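Thiazoline oxidase/subtilisin-like protease (Prochloron didemni, PDB 4AKS) probably cleaves peptide precursors and joins their ends into macrocycles in patellamide biosynthesis, using a subtilisin-like protease domain. Local coordinates at residues G47-T52 / A147-V152; I188-F193 / A294-T299; V218-P223 / P239-V244; T264-L269 / A324-A329. All coordinates share one frame; numbering follows the deposited sequence. Where two conformers were deposited one is given.

Contact 1 of 4, residues G47-T52 / A147-V152; sequences GDPQIT and APNCRV
Gly47 lies against Asn149 and Cys150, its CA 3.7 Å from Cys150 SG. Glycine suits the place twice over: a side chain would point into that sulfur, and at a phi of 116° it would also jam against the preceding carbonyl. Asn149, with CG anti to the backbone N, carries its amide up to Gly47 O, where ND2 donates a weak hydrogen bond of 3.3 Å. Asp48 turns its side chain off the contact and shapes its own segment, OD1 accepting from Gln50 N in an Asx turn inside a type I beta turn that ends at Ile51. Pro49 takes the second position of that turn, where its ring-fixed phi fits, and its CD rests 3.5 Å from Asn149 O. Beyond the turn the two chains enter the parallel central sheet of the subtilisin-like fold, strands 52-57 and 151-156 starting side by side. Ile51 O receives Arg151 N at 3.0 Å, while Ile51 CB sits 4.1 Å from Cys150 SG and its side chain touches Met306 and Ser307 of helix 291-311. Thr52 pairs with Arg151 in a parallel bridge, and their side chains lie alongside, pointing the same way. The arginine chain is extended from CG to NE, with its CB 3.6 Å from Pro49 O, and this brings NH1 to Thr52 OG1 (3.2 Å), which lies 15° out of the guanidinium plane. With Arg151 cut back to an alanine, Thr52 OG1 would probably lose its guanidinium donor and Glu71 its positively charged mate. Besides Thr52, the guanidinium has a long, weak ion pair with Glu71 through NE.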
loop_
_atom_site.group_PDB
_atom_site.type_symbol
_atom_site.label_atom_id
_atom_site.label_comp_id
_atom_site.label_asym_id
_atom_site.label_seq_id
_atom_site.Cartn_x
_atom_site.Cartn_y
_atom_site.Cartn_z
ATOM N N GLY A 47 -13.135 -3.747 6.994
ATOM C CA GLY A 47 -11.944 -4.270 7.635
ATOM C C GLY A 47 -12.258 -4.769 9.032
ATOM O O GLY A 47 -13.300 -4.471 9.589
ATOM N N ASP A 48 -11.315 -5.510 9.598
ATOM C CA ASP A 48 -11.403 -5.998 10.966
ATOM C C ASP A 48 -10.081 -5.709 11.671
ATOM O O ASP A 48 -9.027 -5.959 11.099
ATOM C CB ASP A 48 -11.681 -7.495 10.960
ATOM C CG ASP A 48 -12.151 -8.002 12.305
ATOM O OD1 ASP A 48 -11.308 -8.247 13.182
ATOM O OD2 ASP A 48 -13.368 -8.161 12.492
ATOM N N PRO A 49 -10.126 -5.152 12.899
ATOM C CA PRO A 49 -8.880 -4.854 13.612
ATOM C C PRO A 49 -8.018 -6.085 13.994
ATOM O O PRO A 49 -6.869 -5.913 14.378
ATOM C CB PRO A 49 -9.350 -4.105 14.873
ATOM C CG PRO A 49 -10.803 -4.397 15.019
ATOM C CD PRO A 49 -11.327 -4.774 13.668
ATOM N N GLN A 50 -8.563 -7.295 13.890
ATOM C CA GLN A 50 -7.773 -8.526 13.999
ATOM C C GLN A 50 -6.831 -8.738 12.807
ATOM O O GLN A 50 -5.900 -9.537 12.900
ATOM C CB GLN A 50 -8.691 -9.741 14.108
ATOM C CG GLN A 50 -9.369 -9.921 15.453
ATOM C CD GLN A 50 -10.519 -10.929 15.384
ATOM O OE1 GLN A 50 -10.308 -12.144 15.435
ATOM N NE2 GLN A 50 -11.745 -10.420 15.259
ATOM N N ILE A 51 -7.069 -8.046 11.692
ATOM C CA ILE A 51 -6.151 -8.081 10.574
ATOM C C ILE A 51 -5.148 -6.933 10.695
ATOM O O ILE A 51 -5.531 -5.761 10.683
ATOM C CB ILE A 51 -6.897 -8.011 9.233
ATOM C CG1 ILE A 51 -7.976 -9.109 9.169
ATOM C CG2 ILE A 51 -5.920 -8.129 8.070
ATOM C CD1 ILE A 51 -7.459 -10.533 9.237
ATOM N N THR A 52 -3.864 -7.276 10.795
ATOM C CA THR A 52 -2.784 -6.290 10.877
ATOM C C THR A 52 -2.030 -6.168 9.567
ATOM O O THR A 52 -1.587 -7.163 9.017
ATOM C CB THR A 52 -1.757 -6.670 11.961
ATOM O OG1 THR A 52 -2.425 -6.766 13.217
ATOM C CG2 THR A 52 -0.605 -5.612 12.056
ATOM N N ALA A 147 -9.528 -0.096 3.374
ATOM C CA ALA A 147 -9.738 -0.914 4.591
ATOM C C ALA A 147 -9.566 -0.108 5.872
ATOM O O ALA A 147 -8.681 -0.407 6.675
ATOM C CB ALA A 147 -8.778 -2.103 4.595
ATOM N N PRO A 148 -10.426 0.909 6.091
ATOM C CA PRO A 148 -10.214 1.833 7.206
ATOM C C PRO A 148 -10.336 1.250 8.623
ATOM O O PRO A 148 -9.880 1.902 9.576
ATOM C CB PRO A 148 -11.301 2.898 6.995
ATOM C CG PRO A 148 -12.358 2.212 6.214
ATOM C CD PRO A 148 -11.624 1.261 5.306
ATOM N N ASN A 149 -10.934 0.071 8.777
ATOM C CA ASN A 149 -11.052 -0.552 10.111
ATOM C C ASN A 149 -9.997 -1.615 10.436
ATOM O O ASN A 149 -10.098 -2.283 11.465
ATOM C CB ASN A 149 -12.438 -1.173 10.289
ATOM C CG ASN A 149 -12.869 -1.252 11.754
ATOM O OD1 ASN A 149 -12.557 -0.375 12.572
ATOM N ND2 ASN A 149 -13.570 -2.331 12.097
ATOM N N CYS A 150 -9.016 -1.800 9.553
ATOM C CA CYS A 150 -7.923 -2.718 9.819
ATOM C C CYS A 150 -6.870 -2.040 10.674
ATOM O O CYS A 150 -6.819 -0.821 10.794
ATOM C CB CYS A 150 -7.288 -3.232 8.518
ATOM S SG CYS A 150 -8.232 -4.516 7.661
ATOM N N ARG A 151 -6.042 -2.854 11.294
ATOM C CA ARG A 151 -4.969 -2.373 12.117
ATOM C C ARG A 151 -3.771 -2.191 11.223
ATOM O O ARG A 151 -3.391 -3.113 10.492
ATOM C CB ARG A 151 -4.664 -3.379 13.206
ATOM C CG ARG A 151 -3.542 -2.958 14.125
ATOM C CD ARG A 151 -3.458 -3.911 15.302
ATOM N NE ARG A 151 -2.348 -3.574 16.190
ATOM C CZ ARG A 151 -1.290 -4.347 16.431
ATOM N NH1 ARG A 151 -1.144 -5.537 15.851
ATOM N NH2 ARG A 151 -0.359 -3.919 17.275
ATOM N N VAL A 152 -3.177 -1.003 11.286
ATOM C CA VAL A 152 -2.055 -0.678 10.447
ATOM C C VAL A 152 -0.862 -0.221 11.273
ATOM O O VAL A 152 -0.980 0.635 12.155
ATOM C CB VAL A 152 -2.444 0.417 9.438
ATOM C CG1 VAL A 152 -1.213 0.924 8.697
ATOM C CG2 VAL A 152 -3.499 -0.120 8.469
#

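Contact 2 of 4, residues I188-F193 / A294-T299; sequences IIHCAF and AAPVMT
His190 drives the CE1 corner of its imidazole into helix 291-311, 3.6 Å from Ala295 CB and 3.5 Å from Pro296 N. With CG anti to the backbone N (chi1 -177°) the ring leaves strand 188-191 pointing at the helix. Its edge, not a face, meets Thr299: ND1 and OG1 share a hydrogen bond of 2.8 Å in which either may be the donor, with OG1 in the ring plane. Small Ala295 lets the ring come close, and Pro296, whose N has no hydrogen to give, marks a kink in the helix. Ile188 slides past Thr299 the opposite way, CG2 to CG2 at 4.0 Å, and Thr299, with CG2 anti to its backbone N, turns its methyl to Ile188 and its hydroxyl to the imidazole. Strand 188-191 and the helical segment 294-299 run antiparallel (175°), axes 9.5 Å apart, with the helix packed on the central sheet as in subtilases. A leucine in place of His190 would probably leave Thr299 OG1 without its imidazole mate. Val131 of helix 119-136 also touches the His190 side chain. The ND1 bond thus pairs two buried polar atoms and probably favours this flip of the imidazole, a directional link amid apolar packing.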
loop_
_atom_site.group_PDB
_atom_site.type_symbol
_atom_site.label_atom_id
_atom_site.label_comp_id
_atom_site.label_asym_id
_atom_site.label_seq_id
_atom_site.Cartn_x
_atom_site.Cartn_y
_atom_site.Cartn_z
ATOM N N ILE A 188 -0.579 -9.106 6.745
ATOM C CA ILE A 188 -0.126 -8.666 5.432
ATOM C C ILE A 188 1.054 -7.730 5.637
ATOM O O ILE A 188 1.036 -6.864 6.530
ATOM C CB ILE A 188 -1.219 -7.863 4.700
ATOM C CG1 ILE A 188 -2.468 -8.691 4.528
ATOM C CG2 ILE A 188 -0.737 -7.389 3.334
ATOM C CD1 ILE A 188 -3.596 -7.946 3.831
ATOM N N ILE A 189 2.083 -7.923 4.821
ATOM C CA ILE A 189 3.211 -7.011 4.765
ATOM C C ILE A 189 3.208 -6.310 3.416
ATOM O O ILE A 189 3.265 -6.953 2.363
ATOM C CB ILE A 189 4.553 -7.744 4.964
ATOM C CG1 ILE A 189 4.663 -8.280 6.390
ATOM C CG2 ILE A 189 5.741 -6.835 4.633
ATOM C CD1 ILE A 189 5.810 -9.281 6.556
ATOM N N HIS A 190 3.089 -4.989 3.460
ATOM C CA HIS A 190 3.137 -4.179 2.268
ATOM C C HIS A 190 4.530 -3.643 2.108
ATOM O O HIS A 190 4.970 -2.803 2.906
ATOM C CB HIS A 190 2.119 -3.060 2.342
ATOM C CG HIS A 190 2.081 -2.234 1.094
ATOM N ND1 HIS A 190 1.301 -2.549 0.040
ATOM C CD2 HIS A 190 2.832 -1.121 0.717
ATOM C CE1 HIS A 190 1.525 -1.652 -0.955
ATOM N NE2 HIS A 190 2.459 -0.784 -0.536
ATOM N N CYS A 191 5.251 -4.154 1.106
ATOM C CA CYS A 191 6.614 -3.720 0.880
ATOM C C CYS A 191 6.723 -2.883 -0.405
ATOM O O CYS A 191 6.670 -3.401 -1.529
ATOM C CB CYS A 191 7.591 -4.895 0.938
ATOM S SG CYS A 191 9.295 -4.316 1.019
ATOM N N ALA A 192 6.882 -1.583 -0.223
ATOM C CA ALA A 192 7.000 -0.660 -1.369
ATOM C C ALA A 192 8.362 -0.784 -2.101
ATOM O O ALA A 192 8.573 -0.096 -3.092
ATOM C CB ALA A 192 6.765 0.763 -0.910
ATOM N N PHE A 193 9.271 -1.648 -1.624
ATOM C CA PHE A 193 10.624 -1.781 -2.199
ATOM C C PHE A 193 11.000 -3.191 -2.718
ATOM O O PHE A 193 12.061 -3.347 -3.341
ATOM C CB PHE A 193 11.711 -1.376 -1.176
ATOM C CG PHE A 193 11.395 -0.148 -0.355
ATOM C CD1 PHE A 193 11.044 1.060 -0.958
ATOM C CD2 PHE A 193 11.484 -0.199 1.042
ATOM C CE1 PHE A 193 10.764 2.181 -0.183
ATOM C CE2 PHE A 193 11.210 0.916 1.815
ATOM C CZ PHE A 193 10.851 2.104 1.207
ATOM N N ALA A 294 -0.814 1.111 -7.479
ATOM C CA ALA A 294 -1.682 -0.057 -7.605
ATOM C C ALA A 294 -1.522 -1.047 -6.435
ATOM O O ALA A 294 -2.497 -1.584 -5.951
ATOM C CB ALA A 294 -1.447 -0.758 -8.941
ATOM N N ALA A 295 -0.300 -1.242 -5.958
ATOM C CA ALA A 295 -0.039 -2.188 -4.864
ATOM C C ALA A 295 -0.873 -1.958 -3.601
ATOM O O ALA A 295 -1.422 -2.907 -3.052
ATOM C CB ALA A 295 1.455 -2.228 -4.535
ATOM N N PRO A 296 -0.987 -0.708 -3.128
ATOM C CA PRO A 296 -1.797 -0.523 -1.919
ATOM C C PRO A 296 -3.279 -0.812 -2.112
ATOM O O PRO A 296 -3.954 -1.197 -1.157
ATOM C CB PRO A 296 -1.586 0.953 -1.530
ATOM C CG PRO A 296 -0.802 1.567 -2.624
ATOM C CD PRO A 296 -0.241 0.500 -3.506
ATOM N N VAL A 297 -3.779 -0.653 -3.333
ATOM C CA VAL A 297 -5.170 -1.004 -3.602
ATOM C C VAL A 297 -5.348 -2.496 -3.338
ATOM O O VAL A 297 -6.306 -2.884 -2.690
ATOM C CB VAL A 297 -5.615 -0.589 -5.026
ATOM C CG1 VAL A 297 -6.967 -1.185 -5.386
ATOM C CG2 VAL A 297 -5.641 0.936 -5.156
ATOM N N MET A 298 -4.414 -3.320 -3.821
ATOM C CA MET A 298 -4.465 -4.767 -3.594
ATOM C C MET A 298 -4.218 -5.192 -2.136
ATOM O O MET A 298 -4.773 -6.198 -1.676
ATOM C CB MET A 298 -3.498 -5.500 -4.527
ATOM C CG MET A 298 -3.887 -5.405 -5.998
ATOM S SD MET A 298 -5.615 -5.876 -6.301
ATOM C CE MET A 298 -5.671 -7.461 -5.464
ATOM N N THR A 299 -3.387 -4.445 -1.419
ATOM C CA THR A 299 -3.218 -4.689 0.008
ATOM C C THR A 299 -4.540 -4.476 0.741
ATOM O O THR A 299 -4.939 -5.298 1.557
ATOM C CB THR A 299 -2.126 -3.801 0.600
ATOM O OG1 THR A 299 -0.871 -4.246 0.094
ATOM C CG2 THR A 299 -2.115 -3.830 2.166
#

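Contact 3 of 4, residues V218-P223 / P239-V244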
loop_
_atom_site.group_PDB
_atom_site.type_symbol
_atom_site.label_atom_id
_atom_site.label_comp_id
_atom_site.label_asym_id
_atom_site.label_seq_id
_atom_site.Cartn_x
_atom_site.Cartn_y
_atom_site.Cartn_z
ATOM N N VAL A 218 1.618 -15.363 6.078
ATOM C CA VAL A 218 1.589 -13.918 5.994
ATOM C C VAL A 218 1.769 -13.555 4.538
ATOM O O VAL A 218 2.698 -14.027 3.889
ATOM C CB VAL A 218 2.704 -13.256 6.862
ATOM C CG1 VAL A 218 2.756 -11.749 6.637
ATOM C CG2 VAL A 218 2.474 -13.574 8.334
ATOM N N LEU A 219 0.870 -12.726 4.026
ATOM C CA LEU A 219 0.882 -12.315 2.631
ATOM C C LEU A 219 1.821 -11.150 2.453
ATOM O O LEU A 219 1.742 -10.178 3.192
ATOM C CB LEU A 219 -0.530 -11.883 2.193
ATOM C CG LEU A 219 -0.700 -11.437 0.728
ATOM C CD1 LEU A 219 -0.295 -12.548 -0.236
ATOM C CD2 LEU A 219 -2.126 -11.016 0.450
ATOM N N ILE A 220 2.682 -11.229 1.442
ATOM C CA ILE A 220 3.492 -10.106 1.018
ATOM C C ILE A 220 2.984 -9.496 -0.285
ATOM O O ILE A 220 2.770 -10.198 -1.254
ATOM C CB ILE A 220 4.961 -10.517 0.795
ATOM C CG1 ILE A 220 5.581 -10.949 2.114
ATOM C CG2 ILE A 220 5.745 -9.361 0.175
ATOM C CD1 ILE A 220 7.102 -11.044 2.088
ATOM N N VAL A 221 2.826 -8.170 -0.298
ATOM C CA VAL A 221 2.318 -7.453 -1.460
ATOM C C VAL A 221 3.376 -6.439 -1.850
ATOM O O VAL A 221 3.880 -5.693 -0.998
ATOM C CB VAL A 221 0.995 -6.709 -1.160
ATOM C CG1 VAL A 221 0.460 -6.012 -2.417
ATOM C CG2 VAL A 221 -0.049 -7.664 -0.569
ATOM N N SER A 222 3.739 -6.413 -3.113
ATOM C CA SER A 222 4.669 -5.415 -3.583
ATOM C C SER A 222 4.441 -5.080 -5.052
ATOM O O SER A 222 3.851 -5.869 -5.781
ATOM C CB SER A 222 6.097 -5.892 -3.347
ATOM O OG SER A 222 6.417 -6.946 -4.222
ATOM N N PRO A 223 4.909 -3.897 -5.494
ATOM C CA PRO A 223 4.736 -3.529 -6.900
ATOM C C PRO A 223 5.683 -4.256 -7.829
ATOM O O PRO A 223 6.746 -4.653 -7.401
ATOM C CB PRO A 223 5.042 -2.033 -6.927
ATOM C CG PRO A 223 5.837 -1.749 -5.700
ATOM C CD PRO A 223 5.574 -2.845 -4.703
ATOM N N PRO A 239 7.649 -16.942 -4.780
ATOM C CA PRO A 239 6.342 -17.566 -4.501
ATOM C C PRO A 239 5.665 -16.985 -3.263
ATOM O O PRO A 239 6.343 -16.598 -2.319
ATOM C CB PRO A 239 6.686 -19.051 -4.261
ATOM C CG PRO A 239 8.057 -19.244 -4.807
ATOM C CD PRO A 239 8.752 -17.919 -4.688
ATOM N N GLY A 240 4.337 -16.903 -3.262
ATOM C CA GLY A 240 3.633 -16.349 -2.089
ATOM C C GLY A 240 3.802 -14.844 -1.875
ATOM O O GLY A 240 3.393 -14.284 -0.828
ATOM N N THR A 241 4.477 -14.203 -2.830
ATOM C CA THR A 241 4.411 -12.757 -3.030
ATOM C C THR A 241 3.270 -12.434 -3.992
ATOM O O THR A 241 3.159 -13.056 -5.043
ATOM C CB THR A 241 5.703 -12.219 -3.660
ATOM O OG1 THR A 241 6.763 -12.268 -2.701
ATOM C CG2 THR A 241 5.524 -10.797 -4.146
ATOM N N LEU A 242 2.434 -11.461 -3.655
ATOM C CA LEU A 242 1.479 -10.939 -4.623
ATOM C C LEU A 242 2.090 -9.708 -5.270
ATOM O O LEU A 242 2.215 -8.653 -4.630
ATOM C CB LEU A 242 0.145 -10.616 -3.960
ATOM C CG LEU A 242 -0.951 -10.055 -4.868
ATOM C CD1 LEU A 242 -1.507 -11.190 -5.737
ATOM C CD2 LEU A 242 -2.068 -9.398 -4.069
ATOM N N ALA A 243 2.501 -9.859 -6.525
ATOM C CA ALA A 243 3.125 -8.788 -7.297
ATOM C C ALA A 243 2.031 -7.996 -7.987
ATOM O O ALA A 243 1.127 -8.581 -8.566
ATOM C CB ALA A 243 4.074 -9.377 -8.329
ATOM N N VAL A 244 2.103 -6.672 -7.955
ATOM C CA VAL A 244 1.021 -5.856 -8.502
ATOM C C VAL A 244 1.515 -4.864 -9.551
ATOM O O VAL A 244 2.432 -4.083 -9.294
ATOM C CB VAL A 244 0.287 -5.103 -7.386
ATOM C CG1 VAL A 244 -0.945 -4.414 -7.954
ATOM C CG2 VAL A 244 -0.113 -6.075 -6.280
#
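Ile220, Ser222, Leu242 and Val244 supply every backbone group in the three hydrogen bonds that join strands 219-223 and 241-247. Leu242 N gives to Ile220 O at 2.7 Å. Leu242 O then takes Ser222 N at 3.1 Å, and Ser222 O takes Val244 N at 2.9 Å. This is the alternation of a parallel pair: one residue in two on each strand faces its partner, while Val221 bonds to Ile189 and Cys191, Ala243 to Glu266 and Ile268. Weaker CA-H...O contacts fill the intervals, as from Val221 CA to Leu242 O at 3.4 Å. Strand 219-223 and residues 241-244 cross at -24°, the usual twist of such a sheet. On the face of Val221 and Leu242, Val221 CG1 meets Val244 CG2 at 3.9 Å, their side chains set obliquely, while helices 291-311 and 318-328 pack over them; branched residues suit both the strands and this apolar cover. Across the sheet, Ser222 OG stands between backbone N and carbonyl carbon (chi1 71°), near Thr241 CG2 at 4.0 Å. Gly240, at positive phi, suits the bend leading into strand 241-247. With the groups of Ser222 and Leu242 paired here, and those of Val221 and Ala243 to residues beyond, most of these buried backbone groups are satisfied within or beside the sheet, while the side chains add apolar packing.

Contact 4 of 4, residues T264-L269 / A324-A329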
loop_
_atom_site.group_PDB
_atom_site.type_symbol
_atom_site.label_atom_id
_atom_site.label_comp_id
_atom_site.label_asym_id
_atom_site.label_seq_id
_atom_site.Cartn_x
_atom_site.Cartn_y
_atom_site.Cartn_z
ATOM N N THR A 264 4.430 -11.918 -14.359
ATOM C CA THR A 264 3.220 -12.384 -15.062
ATOM C C THR A 264 2.622 -13.660 -14.449
ATOM O O THR A 264 1.403 -13.844 -14.463
ATOM C CB THR A 264 3.448 -12.608 -16.593
ATOM O OG1 THR A 264 4.136 -13.847 -16.830
ATOM C CG2 THR A 264 4.230 -11.450 -17.223
ATOM N N LYS A 265 3.473 -14.543 -13.933
ATOM C CA LYS A 265 3.003 -15.799 -13.354
ATOM C C LYS A 265 2.232 -15.575 -12.061
ATOM O O LYS A 265 1.204 -16.205 -11.834
ATOM C CB LYS A 265 4.174 -16.748 -13.099
ATOM C CG LYS A 265 4.940 -17.129 -14.356
ATOM C CD LYS A 265 5.382 -18.576 -14.319
ATOM C CE LYS A 265 6.476 -18.780 -13.280
ATOM N NZ LYS A 265 6.647 -20.208 -12.894
ATOM N N GLU A 266 2.731 -14.672 -11.225
ATOM C CA GLU A 266 2.165 -14.453 -9.901
ATOM C C GLU A 266 1.910 -12.983 -9.644
ATOM O O GLU A 266 2.104 -12.466 -8.508
ATOM C CB GLU A 266 3.067 -15.087 -8.847
ATOM C CG GLU A 266 2.799 -16.586 -8.746
ATOM C CD GLU A 266 3.958 -17.416 -8.215
ATOM O OE1 GLU A 266 4.971 -16.846 -7.760
ATOM O OE2 GLU A 266 3.846 -18.662 -8.256
ATOM N N GLY A 267 1.424 -12.326 -10.703
ATOM C CA GLY A 267 1.062 -10.925 -10.632
ATOM C C GLY A 267 -0.358 -10.636 -11.053
ATOM O O GLY A 267 -0.990 -11.424 -11.734
ATOM N N ILE A 268 -0.839 -9.475 -10.632
ATOM C CA ILE A 268 -2.197 -9.061 -10.851
ATOM C C ILE A 268 -2.165 -7.562 -11.152
ATOM O O ILE A 268 -1.280 -6.853 -10.692
ATOM C CB ILE A 268 -3.050 -9.401 -9.603
ATOM C CG1 ILE A 268 -4.542 -9.244 -9.886
ATOM C CG2 ILE A 268 -2.643 -8.570 -8.381
ATOM C CD1 ILE A 268 -5.421 -9.734 -8.746
ATOM N N LEU A 269 -3.099 -7.083 -11.965
ATOM C CA LEU A 269 -3.180 -5.659 -12.265
ATOM C C LEU A 269 -4.298 -5.044 -11.471
ATOM O O LEU A 269 -5.356 -5.644 -11.307
ATOM C CB LEU A 269 -3.416 -5.398 -13.746
ATOM C CG LEU A 269 -2.249 -5.744 -14.659
ATOM C CD1 LEU A 269 -2.733 -5.918 -16.107
ATOM C CD2 LEU A 269 -1.179 -4.663 -14.564
ATOM N N ALA A 324 -6.906 -17.200 -4.898
ATOM C CA ALA A 324 -8.243 -16.775 -5.369
ATOM C C ALA A 324 -8.168 -15.520 -6.236
ATOM O O ALA A 324 -8.793 -15.467 -7.293
ATOM C CB ALA A 324 -9.187 -16.536 -4.196
ATOM N N LEU A 325 -7.393 -14.523 -5.803
ATOM C CA LEU A 325 -7.211 -13.301 -6.602
ATOM C C LEU A 325 -6.538 -13.588 -7.934
ATOM O O LEU A 325 -6.960 -13.086 -8.972
ATOM C CB LEU A 325 -6.405 -12.243 -5.836
ATOM C CG LEU A 325 -7.143 -11.588 -4.659
ATOM C CD1 LEU A 325 -6.161 -10.875 -3.754
ATOM C CD2 LEU A 325 -8.254 -10.640 -5.112
ATOM N N LEU A 326 -5.484 -14.393 -7.904
ATOM C CA LEU A 326 -4.699 -14.643 -9.101
ATOM C C LEU A 326 -5.476 -15.505 -10.080
ATOM O O LEU A 326 -5.462 -15.240 -11.260
ATOM C CB LEU A 326 -3.351 -15.295 -8.760
ATOM C CG LEU A 326 -2.288 -14.414 -8.096
ATOM C CD1 LEU A 326 -1.080 -15.263 -7.704
ATOM C CD2 LEU A 326 -1.835 -13.265 -8.985
ATOM N N LYS A 327 -6.169 -16.526 -9.600
ATOM C CA LYS A 327 -6.841 -17.431 -10.523
ATOM C C LYS A 327 -8.114 -16.823 -11.136
ATOM O O LYS A 327 -8.516 -17.240 -12.199
ATOM C CB LYS A 327 -7.068 -18.821 -9.913
ATOM C CG LYS A 327 -8.158 -18.960 -8.855
ATOM C CD LYS A 327 -8.885 -20.309 -9.007
ATOM C CE LYS A 327 -9.491 -20.808 -7.689
ATOM N NZ LYS A 327 -8.450 -21.298 -6.731
ATOM N N THR A 328 -8.713 -15.815 -10.498
ATOM C CA THR A 328 -9.921 -15.199 -11.054
ATOM C C THR A 328 -9.660 -13.908 -11.821
ATOM O O THR A 328 -10.580 -13.359 -12.399
ATOM C CB THR A 328 -10.981 -14.930 -9.966
ATOM O OG1 THR A 328 -10.471 -13.993 -8.997
ATOM C CG2 THR A 328 -11.367 -16.240 -9.285
ATOM N N ALA A 329 -8.420 -13.418 -11.801
ATOM C CA ALA A 329 -8.054 -12.189 -12.489
ATOM C C ALA A 329 -8.366 -12.305 -13.970
ATOM O O ALA A 329 -8.147 -13.335 -14.571
ATOM C CB ALA A 329 -6.572 -11.863 -12.272
#
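Ala324 O is gripped twice by Thr328, through OG1 at 2.8 Å and through N at 3.2 Å from the other face of the carbonyl plane, and the helical turn so secured presents Leu325 and Leu326 to Glu266, Gly267 and Ile268. A threonine suits this position, its hydroxyl folding back on the carbonyl four residues earlier. Across the contact itself the chemistry is apolar. Leu326, with CG anti to its carbonyl carbon (chi1 -72°), reaches over the start of the strand: CD2 rests on the backbone carbonyl of Gly267, 3.4 Å from Gly267 O, and CD1 comes 4.0 Å from Glu266 CA. Ile268 is the main side chain from the strand. Its CG1 is anti to the backbone N, and the extended branch carries CD1 4.0 Å from Leu325 CB, the two side chains lying at a slant to one another. Lower on the same side chain, CB meets Leu326 CD2 at 4.1 Å, and CG1 meets Ala329 CB at the same distance. The beta-branched isoleucine fits a strand while spreading three carbons over segment 324-329, and the small Ala329 accepts it. Strand 267-271 is the outermost of the parallel sheet, beyond strand 241-247; its residues 267-269 cross helical residues 324-328 at 68°, their axes 8.4 Å apart. Met298 of helix 291-311 closes on both Ile268 and Leu325, Leu242 of the neighbouring strand touches Ile268 and Leu326, and helix 350-358 packs on Ala324 and Thr328.

All four contacts reach one parallel sheet, and neighbouring strands tie them in sequence. Contact 1 meets contact 2 where Thr52 O lies 3.2 Å from Ile188 N; contact 2 meets contact 3 through Ile189 N and Leu219 O at 2.8 Å, their centres about 8 Å apart; contact 3 meets contact 4 through Ala243 O and Ile268 N at 3.0 Å. Met298, next to Thr299, also bridges contacts 2 and 4. Contacts 1 and 4 stand farthest apart, about 23 Å between centres. The probable catalytic triad, Asp57, His127 and Ser292, lies near His190 of contact 2 and touches Pro223 of contact 3, whereas contact 1 marks the opposite end of strand 52-57 from Asp57.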